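Local coordinates for protein SM80.1 Vicilin (PDB 5VF5) that is a 7S vicilin of eggplant that probably serves as a seed storage protein, built on two cupin domains and carrying bound copper and sodium ions, at residues Gly80-Ala85 and Ile109-Arg114; Pro58-Leu63 and Gly179-Ala184. All coordinates share one frame; numbering follows the deposited sequence.

Contact 1 (Gly80-Ala85 and Ile109-Arg114)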
loop_
_atom_site.group_PDB
_atom_site.type_symbol
_atom_site.label_atom_id
_atom_site.label_comp_id
_atom_site.label_asym_id
_atom_site.label_seq_id
_atom_site.Cartn_x
_atom_site.Cartn_y
_atom_site.Cartn_z
ATOM N N GLY A 80 6.097 -8.071 -13.536
ATOM C CA GLY A 80 5.170 -7.504 -14.535
ATOM C C GLY A 80 5.778 -6.303 -15.194
ATOM O O GLY A 80 6.625 -5.633 -14.590
ATOM N N THR A 81 5.336 -6.014 -16.413
ATOM C CA THR A 81 5.852 -4.897 -17.130
ATOM C C THR A 81 4.794 -3.801 -17.152
ATOM O O THR A 81 3.660 -4.081 -17.513
ATOM C CB THR A 81 6.230 -5.314 -18.561
ATOM O OG1 THR A 81 7.235 -6.332 -18.454
ATOM C CG2 THR A 81 6.751 -4.095 -19.341
ATOM N N ILE A 82 5.175 -2.594 -16.748
ATOM C CA ILE A 82 4.316 -1.424 -16.857
ATOM C C ILE A 82 4.766 -0.597 -18.035
ATOM O O ILE A 82 5.948 -0.300 -18.188
ATOM C CB ILE A 82 4.261 -0.576 -15.571
ATOM C CG1 ILE A 82 3.178 0.488 -15.697
ATOM C CG2 ILE A 82 5.631 0.036 -15.214
ATOM C CD1 ILE A 82 2.848 1.168 -14.413
ATOM N N SER A 83 3.839 -0.197 -18.872
ATOM C CA SER A 83 4.076 0.695 -19.967
ATOM C C SER A 83 3.304 1.987 -19.754
ATOM O O SER A 83 2.096 1.940 -19.535
ATOM C CB SER A 83 3.709 0.027 -21.288
ATOM O OG SER A 83 4.425 -1.194 -21.462
ATOM N N ILE A 84 3.966 3.131 -19.834
ATOM C CA ILE A 84 3.403 4.430 -19.533
ATOM C C ILE A 84 3.477 5.291 -20.797
ATOM O O ILE A 84 4.569 5.534 -21.327
ATOM C CB ILE A 84 4.168 5.113 -18.394
ATOM C CG1 ILE A 84 4.330 4.164 -17.226
ATOM C CG2 ILE A 84 3.491 6.416 -18.013
ATOM C CD1 ILE A 84 5.248 4.640 -16.126
ATOM N N ALA A 85 2.349 5.766 -21.262
ATOM C CA ALA A 85 2.201 6.572 -22.467
ATOM C C ALA A 85 1.791 7.992 -22.081
ATOM O O ALA A 85 0.727 8.213 -21.550
ATOM C CB ALA A 85 1.212 5.966 -23.417
ATOM N N ILE A 109 -1.539 3.932 -18.682
ATOM C CA ILE A 109 -0.744 2.768 -18.439
ATOM C C ILE A 109 -1.403 1.488 -18.941
ATOM O O ILE A 109 -2.635 1.381 -19.010
ATOM C CB ILE A 109 -0.385 2.592 -16.963
ATOM C CG1 ILE A 109 -1.576 2.219 -16.116
ATOM C CG2 ILE A 109 0.331 3.816 -16.411
ATOM C CD1 ILE A 109 -1.198 1.675 -14.760
ATOM N N HIS A 110 -0.562 0.513 -19.279
ATOM C CA HIS A 110 -0.978 -0.853 -19.430
ATOM C C HIS A 110 -0.016 -1.766 -18.712
ATOM O O HIS A 110 1.152 -1.361 -18.445
ATOM C CB HIS A 110 -1.272 -1.232 -20.903
ATOM C CG HIS A 110 -0.126 -1.096 -21.850
ATOM N ND1 HIS A 110 0.829 -2.072 -21.975
ATOM C CD2 HIS A 110 0.136 -0.172 -22.800
ATOM C CE1 HIS A 110 1.660 -1.732 -22.949
ATOM N NE2 HIS A 110 1.264 -0.588 -23.471
ATOM N N LEU A 111 -0.475 -2.967 -18.361
ATOM C CA LEU A 111 0.335 -3.899 -17.561
ATOM C C LEU A 111 0.347 -5.255 -18.231
ATOM O O LEU A 111 -0.665 -5.673 -18.804
ATOM C CB LEU A 111 -0.253 -4.050 -16.162
ATOM C CG LEU A 111 -0.273 -2.835 -15.237
ATOM C CD1 LEU A 111 -1.088 -3.143 -13.994
ATOM C CD2 LEU A 111 1.124 -2.394 -14.855
ATOM N N LEU A 112 1.482 -5.935 -18.103
ATOM C CA LEU A 112 1.674 -7.246 -18.690
ATOM C C LEU A 112 2.335 -8.164 -17.680
ATOM O O LEU A 112 3.406 -7.835 -17.161
ATOM C CB LEU A 112 2.586 -7.112 -19.926
ATOM C CG LEU A 112 3.021 -8.377 -20.641
ATOM C CD1 LEU A 112 1.794 -9.057 -21.233
ATOM C CD2 LEU A 112 4.055 -8.020 -21.694
ATOM N N ASN A 113 1.755 -9.329 -17.449
ATOM C CA ASN A 113 2.417 -10.366 -16.677
ATOM C C ASN A 113 2.848 -11.400 -17.721
ATOM O O ASN A 113 2.012 -12.096 -18.268
ATOM C CB ASN A 113 1.477 -10.974 -15.635
ATOM C CG ASN A 113 2.153 -12.068 -14.794
ATOM O OD1 ASN A 113 3.345 -12.349 -14.988
ATOM N ND2 ASN A 113 1.419 -12.656 -13.844
ATOM N N ARG A 114 4.168 -11.487 -17.939
ATOM C CA ARG A 114 4.770 -12.351 -18.932
ATOM C C ARG A 114 5.025 -13.742 -18.387
ATOM O O ARG A 114 5.371 -14.643 -19.150
ATOM C CB ARG A 114 6.145 -11.776 -19.376
ATOM C CG ARG A 114 6.221 -10.252 -19.466
ATOM C CD ARG A 114 7.565 -9.786 -20.012
ATOM N NE ARG A 114 8.631 -9.738 -18.989
ATOM C CZ ARG A 114 9.870 -9.332 -19.239
ATOM N NH1 ARG A 114 10.218 -8.932 -20.472
ATOM N NH2 ARG A 114 10.768 -9.307 -18.264
HETATM O O HOH W 1 7.705 -8.562 -16.703
#
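One face of the H110 ring is covered by S83. CB of S83 sits 3.4 Å from the centroid of the H110 ring, 24° off the ring normal, a CH-pi contact displaced toward the rim at CE1 and NE2. The F61 ring also meets H110, with the two planes at about 50°. The guanidinium of R114 has OG1 of T81 over one face, near the NE end. That hydroxyl and the guanidinium do not bond directly: OG1 of T81 lies 3.7 Å from NE of R114. A water joins them. It donates to OG1 of T81 at 2.9 Å and weakly accepts from NE of R114. The polar ends also have partners farther out: OG1 of T81 bonds N94, and NH1 of R114 bonds S193.

Behind these groups runs a regular antiparallel ladder. T81 with L112 and S83 with H110 are hydrogen-bonded pairs, each closed by two N-H...O bonds. The T81 N to L112 O bond is 2.8 Å long, and S83 N to H110 O is nearly straight at 175°. I82 with L111 and I84 with I109 are non-hydrogen-bonded pairs on the other face of the sheet. There I82 and L111 lie side by side, CG1 of I82 3.6 Å from CD2 of L111. CD1 of I82 meets CD1 of I109 at 4.1 Å. F93 and L95 also touch I82. On the face of T81, S83, H110 and L112, I189 and I192 of helix 186-192 pack against L112. This is antiparallel strand pairing within the beta-barrel of a cupin domain, with an apolar row on one face and a helix against the other.

Contact 2 (Pro58-Leu63 and Gly179-Ala184); sequences PQSFML and GAIIKA
F61 and I182 form the central hydrogen-bonded pair. N of F61 donates to O of I182 at 2.8 Å, almost in line with the carbonyl, and N of I182 returns a bond of 2.9 Å to O of F61. Farther along, N of L63 reaches O of A180 at 2.9 Å with an N-H...O angle of 168°. At the other end N of A184 donates to O of Q59 at 3.1 Å. This donor stands well above the carbonyl plane, 51° out of it. Q59 and S60 form a G1 beta bulge opposite N113.

Side chains pack on both faces of this short pairing. M62 crosses I181 obliquely, with CG of M62 3.9 Å from CG1 of I181. CG of M62 is anti to the backbone N (chi1 -178°), which sets it beside CG1 of I181. CD1 of L63 meets CD1 of I182 at 4.0 Å, the two side chains crossing at about a right angle. F61 and I182 share the face opposite M62 and I181. There CG1 of I182 lies at the edge of the F61 ring, and CB of A184 touches CB of F61.

OG of S60 bonds O of E57. Helix 186-192 covers the F61 side: I192 touches F61 and I189 touches A184. Strand 181-183 is the outermost strand of its sheet within the chain, and strand 60-65 separates it from strand 108-113.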
loop_
_atom_site.group_PDB
_atom_site.type_symbol
_atom_site.label_atom_id
_atom_site.label_comp_id
_atom_site.label_asym_id
_atom_site.label_seq_id
_atom_site.Cartn_x
_atom_site.Cartn_y
_atom_site.Cartn_z
ATOM N N PRO A 58 -0.946 -15.209 -14.611
ATOM C CA PRO A 58 0.096 -15.417 -15.616
ATOM C C PRO A 58 -0.393 -15.133 -17.051
ATOM O O PRO A 58 -1.561 -15.332 -17.375
ATOM C CB PRO A 58 0.435 -16.907 -15.468
ATOM C CG PRO A 58 -0.237 -17.374 -14.284
ATOM C CD PRO A 58 -1.133 -16.361 -13.727
ATOM N N GLN A 59 0.512 -14.633 -17.875
ATOM C CA GLN A 59 0.267 -14.439 -19.337
ATOM C C GLN A 59 -1.000 -13.596 -19.528
ATOM O O GLN A 59 -1.940 -14.002 -20.218
ATOM C CB GLN A 59 0.182 -15.778 -20.078
ATOM C CG GLN A 59 1.450 -16.585 -19.978
ATOM C CD GLN A 59 1.361 -17.969 -20.597
ATOM O OE1 GLN A 59 0.272 -18.505 -20.849
ATOM N NE2 GLN A 59 2.520 -18.578 -20.790
ATOM N N SER A 60 -1.006 -12.422 -18.895
ATOM C CA SER A 60 -2.171 -11.550 -18.910
ATOM C C SER A 60 -1.778 -10.096 -19.182
ATOM O O SER A 60 -0.615 -9.694 -19.024
ATOM C CB SER A 60 -2.938 -11.690 -17.602
ATOM O OG SER A 60 -2.298 -10.978 -16.622
ATOM N N PHE A 61 -2.764 -9.325 -19.628
ATOM C CA PHE A 61 -2.585 -7.946 -20.098
ATOM C C PHE A 61 -3.744 -7.099 -19.592
ATOM O O PHE A 61 -4.891 -7.422 -19.857
ATOM C CB PHE A 61 -2.555 -7.930 -21.623
ATOM C CG PHE A 61 -2.482 -6.562 -22.247
ATOM C CD1 PHE A 61 -1.290 -5.871 -22.269
ATOM C CD2 PHE A 61 -3.581 -5.991 -22.832
ATOM C CE1 PHE A 61 -1.226 -4.648 -22.841
ATOM C CE2 PHE A 61 -3.503 -4.750 -23.437
ATOM C CZ PHE A 61 -2.316 -4.101 -23.457
ATOM N N MET A 62 -3.439 -6.020 -18.877
ATOM C CA MET A 62 -4.432 -5.025 -18.462
ATOM C C MET A 62 -4.462 -3.887 -19.478
ATOM O O MET A 62 -3.418 -3.268 -19.760
ATOM C CB MET A 62 -4.197 -4.485 -17.059
ATOM C CG MET A 62 -5.283 -3.498 -16.643
ATOM S SD MET A 62 -5.006 -2.943 -14.974
ATOM C CE MET A 62 -6.558 -2.058 -14.668
ATOM N N LEU A 63 -5.644 -3.584 -19.985
ATOM C CA LEU A 63 -5.836 -2.645 -21.073
ATOM C C LEU A 63 -5.453 -1.206 -20.686
ATOM O O LEU A 63 -5.616 -0.808 -19.544
ATOM C CB LEU A 63 -7.309 -2.607 -21.478
ATOM C CG LEU A 63 -7.753 -3.578 -22.534
ATOM C CD1 LEU A 63 -7.259 -4.967 -22.424
ATOM C CD2 LEU A 63 -9.214 -3.496 -22.835
ATOM N N GLY A 179 -13.189 -7.654 -21.645
ATOM C CA GLY A 179 -12.952 -7.076 -20.343
ATOM C C GLY A 179 -11.558 -6.507 -20.166
ATOM O O GLY A 179 -10.783 -6.445 -21.113
ATOM N N ALA A 180 -11.280 -6.031 -18.949
ATOM C CA ALA A 180 -10.148 -5.117 -18.741
ATOM C C ALA A 180 -8.800 -5.813 -18.568
ATOM O O ALA A 180 -7.765 -5.164 -18.682
ATOM C CB ALA A 180 -10.405 -4.251 -17.517
ATOM N N ILE A 181 -8.794 -7.090 -18.187
ATOM C CA ILE A 181 -7.580 -7.870 -18.036
ATOM C C ILE A 181 -7.789 -9.199 -18.734
ATOM O O ILE A 181 -8.700 -9.980 -18.374
ATOM C CB ILE A 181 -7.158 -8.113 -16.560
ATOM C CG1 ILE A 181 -7.194 -6.799 -15.741
ATOM C CG2 ILE A 181 -5.787 -8.762 -16.523
ATOM C CD1 ILE A 181 -6.955 -6.991 -14.249
ATOM N N ILE A 182 -6.993 -9.433 -19.770
ATOM C CA ILE A 182 -7.250 -10.490 -20.734
ATOM C C ILE A 182 -5.988 -11.302 -20.984
ATOM O O ILE A 182 -4.860 -10.942 -20.537
ATOM C CB ILE A 182 -7.812 -9.892 -22.053
ATOM C CG1 ILE A 182 -6.794 -9.001 -22.751
ATOM C CG2 ILE A 182 -9.144 -9.213 -21.834
ATOM C CD1 ILE A 182 -7.215 -8.545 -24.141
ATOM N N LYS A 183 -6.135 -12.377 -21.750
ATOM C CA LYS A 183 -4.979 -13.179 -22.118
ATOM C C LYS A 183 -4.019 -12.397 -23.005
ATOM O O LYS A 183 -4.445 -11.719 -23.895
ATOM C CB LYS A 183 -5.455 -14.438 -22.855
ATOM C CG LYS A 183 -4.364 -15.406 -23.209
ATOM C CD LYS A 183 -5.006 -16.612 -23.842
ATOM C CE LYS A 183 -4.256 -17.925 -23.590
ATOM N NZ LYS A 183 -5.131 -19.056 -23.639
ATOM N N ALA A 184 -2.721 -12.697 -22.912
ATOM C CA ALA A 184 -1.729 -12.197 -23.883
ATOM C C ALA A 184 -0.886 -13.354 -24.471
ATOM O O ALA A 184 -0.510 -14.262 -23.742
ATOM C CB ALA A 184 -0.818 -11.198 -23.197
#

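From the N terminus the chain first lays down 58-63, then 80-85, then 109-114, and much later 179-184. Contact 1 closes a loop of 23 residues, about half of it strand. Contact 2 closes one of 115 residues, which includes helices 155-162 and 166-172, and the whole of contact 1 falls within it. The two share one sheet, ordered 90-96, 79-85, 108-113, 60-65, 181-183. They join where 108-113 lies beside 60-65: N of M62 lies 2.8 Å from O of L111, a probable hydrogen bond. Contact 2 thus ties residues that follow the helices back onto the cupin sheet.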